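Local coordinates for PKD domain (Vibrio anguillarum, PDB 6AEM), which is a calcium-binding domain of the protease Epp, its wider role in the enzyme being unsettled, at residues E4-P8 against D70-N76; D17-V21 against Q83-P87. All coordinates share one frame; numbering follows the deposited sequence.

Contact 1 of 2, residues E4-P8 against D70-N76; sequences ENQAP and DDKGATN. With CA (calcium ion), chain C.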
ATOM      1  N   GLU A   4      10.663 -18.376  15.765  1.00 32.91           N
ATOM      2  CA  GLU A   4       9.248 -18.497  15.513  1.00 29.09           C
ATOM      3  C   GLU A   4       8.678 -17.105  15.331  1.00 22.49           C
ATOM      4  O   GLU A   4       7.536 -16.833  15.696  1.00 20.95           O
ATOM      5  CB  GLU A   4       8.579 -19.166  16.685  1.00 31.83           C
ATOM      6  CG  GLU A   4       9.068 -18.619  18.002  1.00 36.35           C
ATOM      7  CD  GLU A   4       8.145 -19.012  19.129  1.00 41.21           C
ATOM      8  OE1 GLU A   4       7.533 -20.102  19.026  1.00 42.54           O
ATOM      9  OE2 GLU A   4       8.010 -18.227  20.096  1.00 43.33           O
ATOM     10  N   ASN A   5       9.472 -16.221  14.745  1.00 18.34           N
ATOM     11  CA  ASN A   5       8.938 -14.941  14.303  1.00 16.16           C
ATOM     12  C   ASN A   5       7.715 -15.130  13.414  1.00 16.27           C
ATOM     13  O   ASN A   5       7.692 -15.985  12.527  1.00 17.67           O
ATOM     14  CB  ASN A   5       9.995 -14.197  13.511  1.00 15.09           C
ATOM     15  CG  ASN A   5       9.497 -12.871  13.009  1.00 13.50           C
ATOM     16  OD1 ASN A   5       8.797 -12.134  13.724  1.00 13.84           O
ATOM     17  ND2 ASN A   5       9.809 -12.568  11.752  1.00 13.38           N
ATOM     18  N   GLN A   6       6.694 -14.307  13.643  1.00 14.46           N
ATOM     19  CA  GLN A   6       5.567 -14.205  12.722  1.00 15.35           C
ATOM     20  C   GLN A   6       5.867 -13.134  11.678  1.00 13.52           C
ATOM     21  O   GLN A   6       6.273 -12.025  12.033  1.00 12.26           O
ATOM     22  CB  GLN A   6       4.287 -13.867  13.492  1.00 18.51           C
ATOM     23  CG  GLN A   6       3.914 -14.891  14.567  1.00 23.53           C
ATOM     24  CD  GLN A   6       2.651 -14.501  15.340  1.00 27.88           C
ATOM     25  OE1 GLN A   6       1.616 -14.146  14.752  1.00 28.88           O
ATOM     26  NE2 GLN A   6       2.747 -14.539  16.662  1.00 30.05           N
ATOM     27  N   ALA A   7       5.721 -13.478  10.389  1.00 14.27           N
ATOM     28  CA  ALA A   7       5.897 -12.487   9.338  1.00 14.79           C
ATOM     29  C   ALA A   7       4.812 -11.414   9.485  1.00 13.83           C
ATOM     30  O   ALA A   7       3.699 -11.690   9.954  1.00 13.72           O
ATOM     31  CB  ALA A   7       5.792 -13.138   7.962  1.00 15.56           C
ATOM     32  N   PRO A   8       5.116 -10.176   9.134  1.00 11.91           N
ATOM     33  CA  PRO A   8       4.154  -9.091   9.328  1.00 10.73           C
ATOM     34  C   PRO A   8       2.944  -9.257   8.427  1.00 10.98           C
ATOM     35  O   PRO A   8       2.950  -9.958   7.413  1.00 12.11           O
ATOM     36  CB  PRO A   8       4.985  -7.844   8.964  1.00 11.26           C
ATOM     37  CG  PRO A   8       5.986  -8.356   7.965  1.00 12.20           C
ATOM     38  CD  PRO A   8       6.350  -9.732   8.463  1.00 11.87           C
ATOM     39  N   ASP A  70       9.263  -6.316   8.957  1.00 10.37           N
ATOM     40  CA  ASP A  70       9.268  -6.270  10.414  1.00 10.43           C
ATOM     41  C   ASP A  70      10.691  -6.081  10.964  1.00 10.85           C
ATOM     42  O   ASP A  70      11.671  -5.926  10.228  1.00 10.79           O
ATOM     43  CB  ASP A  70       8.501  -7.436  11.053  1.00 10.10           C
ATOM     44  CG  ASP A  70       9.258  -8.769  11.045  1.00 10.96           C
ATOM     45  OD1 ASP A  70      10.472  -8.822  10.682  1.00 10.97           O
ATOM     46  OD2 ASP A  70       8.591  -9.783  11.402  1.00 11.38           O
ATOM     47  N   ASP A  71      10.782  -6.035  12.296  1.00 10.79           N
ATOM     48  CA  ASP A  71      12.019  -5.771  13.043  1.00 12.38           C
ATOM     49  C   ASP A  71      13.061  -6.864  12.885  1.00 12.51           C
ATOM     50  O   ASP A  71      14.220  -6.643  13.253  1.00 13.50           O
ATOM     51  CB  ASP A  71      11.709  -5.558  14.535  1.00 12.57           C
ATOM     52  CG  ASP A  71      10.945  -6.721  15.145  1.00 14.12           C
ATOM     53  OD1 ASP A  71       9.772  -6.936  14.803  1.00 13.94           O
ATOM     54  OD2 ASP A  71      11.533  -7.406  15.995  1.00 15.24           O
ATOM     55  N   LYS A  72      12.670  -8.025  12.343  1.00 11.76           N
ATOM     56  CA  LYS A  72      13.599  -9.119  12.055  1.00 13.00           C
ATOM     57  C   LYS A  72      13.934  -9.242  10.570  1.00 12.76           C
ATOM     58  O   LYS A  72      14.729 -10.118  10.178  1.00 14.38           O
ATOM     59  CB  LYS A  72      13.024 -10.440  12.583  1.00 14.37           C
ATOM     60  CG  LYS A  72      12.665 -10.417  14.048  1.00 17.02           C
ATOM     61  CD  LYS A  72      13.875 -10.278  14.922  1.00 20.23           C
ATOM     62  CE  LYS A  72      13.485 -10.388  16.401  1.00 24.66           C
ATOM     63  NZ  LYS A  72      14.578  -9.884  17.259  1.00 28.39           N
ATOM     64  N   GLY A  73      13.351  -8.391   9.725  1.00 11.67           N
ATOM     65  CA  GLY A  73      13.589  -8.423   8.299  1.00 12.19           C
ATOM     66  C   GLY A  73      12.622  -9.278   7.514  1.00 12.46           C
ATOM     67  O   GLY A  73      12.756  -9.366   6.299  1.00 12.70           O
ATOM     68  N   ALA A  74      11.613  -9.847   8.158  1.00 11.89           N
ATOM     69  CA  ALA A  74      10.612 -10.613   7.430  1.00 10.59           C
ATOM     70  C   ALA A  74       9.665  -9.666   6.704  1.00  9.79           C
ATOM     71  O   ALA A  74       9.429  -8.540   7.146  1.00 10.43           O
ATOM     72  CB  ALA A  74       9.808 -11.514   8.358  1.00 10.62           C
ATOM     73  N   THR A  75       9.106 -10.133   5.580  1.00  9.93           N
ATOM     74  CA  THR A  75       8.256  -9.304   4.735  1.00 10.88           C
ATOM     75  C   THR A  75       6.952 -10.003   4.381  1.00 10.21           C
ATOM     76  O   THR A  75       6.786 -11.202   4.551  1.00 11.33           O
ATOM     77  CB  THR A  75       8.959  -8.905   3.424  1.00 12.54           C
ATOM     78  OG1 THR A  75       9.281 -10.081   2.668  1.00 15.29           O
ATOM     79  CG2 THR A  75      10.274  -8.184   3.707  1.00 12.91           C
ATOM     80  N   ASN A  76       6.008  -9.194   3.897  1.00  9.43           N
ATOM     81  CA  ASN A  76       4.811  -9.719   3.263  1.00  9.61           C
ATOM     82  C   ASN A  76       4.300  -8.629   2.334  1.00  9.30           C
ATOM     83  O   ASN A  76       4.488  -7.434   2.605  1.00  9.58           O
ATOM     84  CB  ASN A  76       3.706 -10.152   4.240  1.00 11.65           C
ATOM     85  CG  ASN A  76       3.673 -11.680   4.489  1.00 13.57           C
ATOM     86  OD1 ASN A  76       3.873 -12.525   3.589  1.00 13.87           O
ATOM     87  ND2 ASN A  76       3.369 -12.039   5.737  1.00 14.73           N
TER
HETATM   88 CA    CA C 101       7.287 -10.349  13.345  1.00 11.48          CA
HETATM   89  O   HOH W   1       9.070  -9.545  14.714  1.00 14.33           O
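Asp70 OD2 is gripped from two directions: it ligates the calcium ion at 2.4 Å and accepts a hydrogen bond from Asn5 ND2 at 3.1 Å through its syn lone pair. Asn5 divides its amide between the same two partners. With CG anti to the backbone N (chi1 179°), its OD1 ligates the calcium at 2.4 Å while ND2 points at the carboxylate within the amide plane, although the two flat groups are turned 52° against each other. The backbone O of Gln6 and a water held by Asp71 OD1 add two further ligands. On the side of the carboxylate away from the metal, Asp70 OD1 receives the N-H groups of Lys72 (2.9 Å) and Ala74 (3.0 Å) from opposite faces of its plane, which fixes the rotation of the group; the Lys72 bond closes an Asx turn over the type I turn from Asp70 to Gly73. Away from the ion, Asn76 ND2 donates an almost straight bond of 2.7 Å to Pro8 O, and the Pro8 ring rests its CD 3.9 Å from Ala74 CB. Asp29 and Asp31 complete the calcium site, so several acidic groups share one cation. The N-terminal segment, which leads into strand 12-17, is thus held against the hairpin connection between strands 60-70 and 75-84, with Pro8 also touching Val68.

Contact 2 of 2, residues D17-V21 against Q83-P87; sequences DGLSV and QVEVP. With ZN (zinc ion), chain F.
Gly18 and Leu19 form the corners of a type II' turn from Asp17 to Ser20, and the chain leaving strand 75-84 passes this turn without a direct backbone hydrogen bond, the touching parts running 138° apart. A water bridges the two backbones instead, donating to Gly18 O at 2.6 Å and accepting from Glu85 N at 3.0 Å. Next to it, Gly18 CA lies 3.5 Å from Glu85 O in a CA-H...O contact. The positive phi of Gly18 (64°) suits a glycine, and the Pro87 ring lies against Gly18 about where a side chain would begin, its CG 4.2 Å from Gly18 CA. Among the side chains, Leu19 reaches across with one branch: CG stands beside the backbone N (chi1 -60°), and CD2 lies 3.9 Å from Val84 CG2 and also packs on the backbone of Glu85. Val84 serves both neighbours, for its other methyl, CG1, meets Val21 CG2 at 3.9 Å, the two side chains crossing at about a right angle. Val21 and Val84 are buried, and Tyr56 and Thr16 touch both of them. Glu85 turns the other way, its extended chain presenting both carboxylate oxygens to a zinc ion in bidentate fashion, with OE1 at 2.2 Å from the metal; three waters fill out the ligands seen there. The turn between strands 12-17 and 20-25 thus packs on the end of strand 75-84 of the second sheet, at one end of the two-sheet, Ig-like beta sandwich to which PKD domains belong.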
ATOM      1  N   ASP A  17     -11.194   9.497  -4.878  1.00 23.84           N
ATOM      2  CA  ASP A  17     -11.942  10.747  -5.065  1.00 25.34           C
ATOM      3  C   ASP A  17     -11.556  11.236  -6.463  1.00 23.15           C
ATOM      4  O   ASP A  17     -10.574  11.964  -6.632  1.00 22.64           O
ATOM      5  CB  ASP A  17     -11.609  11.761  -3.977  1.00 29.62           C
ATOM      6  CG  ASP A  17     -12.330  13.084  -4.158  1.00 33.72           C
ATOM      7  OD1 ASP A  17     -13.259  13.157  -4.987  1.00 33.54           O
ATOM      8  OD2 ASP A  17     -12.000  14.054  -3.434  1.00 36.98           O
ATOM      9  N   GLY A  18     -12.321  10.795  -7.456  1.00 20.68           N
ATOM     10  CA  GLY A  18     -11.928  11.011  -8.836  1.00 19.91           C
ATOM     11  C   GLY A  18     -10.639  10.254  -9.111  1.00 19.23           C
ATOM     12  O   GLY A  18     -10.537   9.045  -8.892  1.00 20.05           O
ATOM     13  N   LEU A  19      -9.628  10.970  -9.581  1.00 17.93           N
ATOM     14  CA  LEU A  19      -8.331  10.366  -9.828  1.00 18.83           C
ATOM     15  C   LEU A  19      -7.412  10.413  -8.621  1.00 18.62           C
ATOM     16  O   LEU A  19      -6.290   9.913  -8.718  1.00 20.00           O
ATOM     17  CB  LEU A  19      -7.639  11.069 -10.993  1.00 20.87           C
ATOM     18  CG  LEU A  19      -8.360  11.035 -12.343  1.00 22.22           C
ATOM     19  CD1 LEU A  19      -7.564  11.783 -13.387  1.00 23.12           C
ATOM     20  CD2 LEU A  19      -8.628   9.624 -12.830  1.00 21.83           C
ATOM     21  N   SER A  20      -7.827  11.026  -7.506  1.00 20.22           N
ATOM     22  CA  SER A  20      -6.987  11.097  -6.313  1.00 22.04           C
ATOM     23  C   SER A  20      -7.301   9.923  -5.402  1.00 20.76           C
ATOM     24  O   SER A  20      -8.457   9.522  -5.263  1.00 20.70           O
ATOM     25  CB  SER A  20      -7.214  12.397  -5.537  1.00 25.28           C
ATOM     26  OG  SER A  20      -6.764  13.518  -6.279  1.00 28.15           O
ATOM     27  N   VAL A  21      -6.267   9.404  -4.754  1.00 20.83           N
ATOM     28  CA  VAL A  21      -6.369   8.220  -3.905  1.00 20.77           C
ATOM     29  C   VAL A  21      -5.618   8.477  -2.605  1.00 20.91           C
ATOM     30  O   VAL A  21      -4.581   9.145  -2.595  1.00 22.15           O
ATOM     31  CB  VAL A  21      -5.825   6.958  -4.624  1.00 21.25           C
ATOM     32  CG1 VAL A  21      -6.085   5.688  -3.815  1.00 21.82           C
ATOM     33  CG2 VAL A  21      -6.455   6.821  -6.007  1.00 21.98           C
ATOM     34  N   GLN A  83     -10.131   1.054  -9.263  1.00 16.02           N
ATOM     35  CA  GLN A  83     -10.585   1.720 -10.473  1.00 18.51           C
ATOM     36  C   GLN A  83     -10.771   3.192 -10.160  1.00 18.02           C
ATOM     37  O   GLN A  83     -11.395   3.543  -9.151  1.00 19.40           O
ATOM     38  CB  GLN A  83     -11.898   1.124 -10.986  1.00 23.53           C
ATOM     39  CG  GLN A  83     -11.794  -0.328 -11.456  1.00 29.48           C
ATOM     40  CD  GLN A  83     -11.766  -1.350 -10.329  1.00 35.54           C
ATOM     41  OE1 GLN A  83     -12.465  -1.203  -9.315  1.00 38.68           O
ATOM     42  NE2 GLN A  83     -10.936  -2.390 -10.492  1.00 36.11           N
ATOM     43  N   VAL A  84     -10.237   4.052 -11.015  1.00 16.88           N
ATOM     44  CA  VAL A  84     -10.434   5.487 -10.875  1.00 17.82           C
ATOM     45  C   VAL A  84     -11.007   6.016 -12.174  1.00 19.01           C
ATOM     46  O   VAL A  84     -10.678   5.528 -13.261  1.00 19.58           O
ATOM     47  CB  VAL A  84      -9.166   6.262 -10.459  1.00 19.41           C
ATOM     48  CG1 VAL A  84      -8.741   5.836  -9.063  1.00 21.38           C
ATOM     49  CG2 VAL A  84      -8.041   6.075 -11.450  1.00 20.22           C
ATOM     50  N   GLU A  85     -11.888   6.989 -12.048  1.00 19.95           N
ATOM     51  CA  GLU A  85     -12.560   7.594 -13.176  1.00 22.25           C
ATOM     52  C   GLU A  85     -12.388   9.098 -13.078  1.00 21.68           C
ATOM     53  O   GLU A  85     -12.308   9.652 -11.986  1.00 21.98           O
ATOM     54  CB  GLU A  85     -14.069   7.309 -13.128  1.00 25.93           C
ATOM     55  CG  GLU A  85     -14.438   5.839 -13.069  1.00 30.21           C
ATOM     56  CD  GLU A  85     -15.825   5.624 -12.504  1.00 33.69           C
ATOM     57  OE1 GLU A  85     -16.707   6.480 -12.721  1.00 35.37           O
ATOM     58  OE2 GLU A  85     -16.024   4.620 -11.802  1.00 35.70           O
ATOM     59  N   VAL A  86     -12.320   9.749 -14.233  1.00 21.91           N
ATOM     60  CA  VAL A  86     -12.343  11.216 -14.218  0.63 22.27           C
ATOM     61  C   VAL A  86     -13.684  11.678 -13.663  1.00 23.98           C
ATOM     62  O   VAL A  86     -14.728  11.079 -13.990  1.00 26.23           O
ATOM     63  CB  VAL A  86     -12.106  11.787 -15.628  0.63 23.63           C
ATOM     64  CG1 VAL A  86     -10.818  11.239 -16.225  0.63 22.25           C
ATOM     65  CG2 VAL A  86     -13.286  11.497 -16.535  0.63 25.90           C
ATOM     66  N   PRO A  87     -13.731  12.720 -12.826  1.00 24.31           N
ATOM     67  CA  PRO A  87     -15.009  13.178 -12.262  1.00 25.79           C
ATOM     68  C   PRO A  87     -16.026  13.627 -13.318  1.00 25.94           C
ATOM     69  O   PRO A  87     -17.241  13.534 -13.107  1.00 25.62           O
ATOM     70  CB  PRO A  87     -14.618  14.403 -11.432  1.00 27.26           C
ATOM     71  CG  PRO A  87     -13.181  14.269 -11.155  1.00 26.72           C
ATOM     72  CD  PRO A  87     -12.580  13.463 -12.289  1.00 24.89           C
ATOM     73  OXT PRO A  87     -15.673  14.108 -14.415  1.00 26.42           O
TER
HETATM   74 ZN    ZN F 104     -18.235   5.152 -11.753  1.00 71.96          ZN
HETATM   75  O   HOH W   2     -12.648   7.503  -9.226  1.00 24.17           O
HETATM   76  O   HOH W   3     -18.733   7.120 -12.653  1.00 33.00           O
HETATM   77  O   HOH W   4     -18.578   7.360 -10.451  1.00 39.57           O
HETATM   78  O   HOH W   5     -17.981   2.782 -11.354  1.00 38.94           O

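How the contacts relate
Contacts 1 and 2 lie on opposite sides of the chain's centre, their own centres 34 Å apart, yet both draw on strand 75-84: 4-8/70-76 uses its start, 17-21/83-87 its end. Each is partly buried, with two buried residues and a more exposed margin. Together they exemplify how chemistry follows place. Contact 1 ties a loop to a turn and the strand start after it through a shared calcium and direct hydrogen bonds, whereas contact 2 joins the two sheets, turn to strand end, through methyl packing and a bridging water. The calcium links both segments of contact 1, while the zinc at contact 2 takes protein ligands from one segment alone.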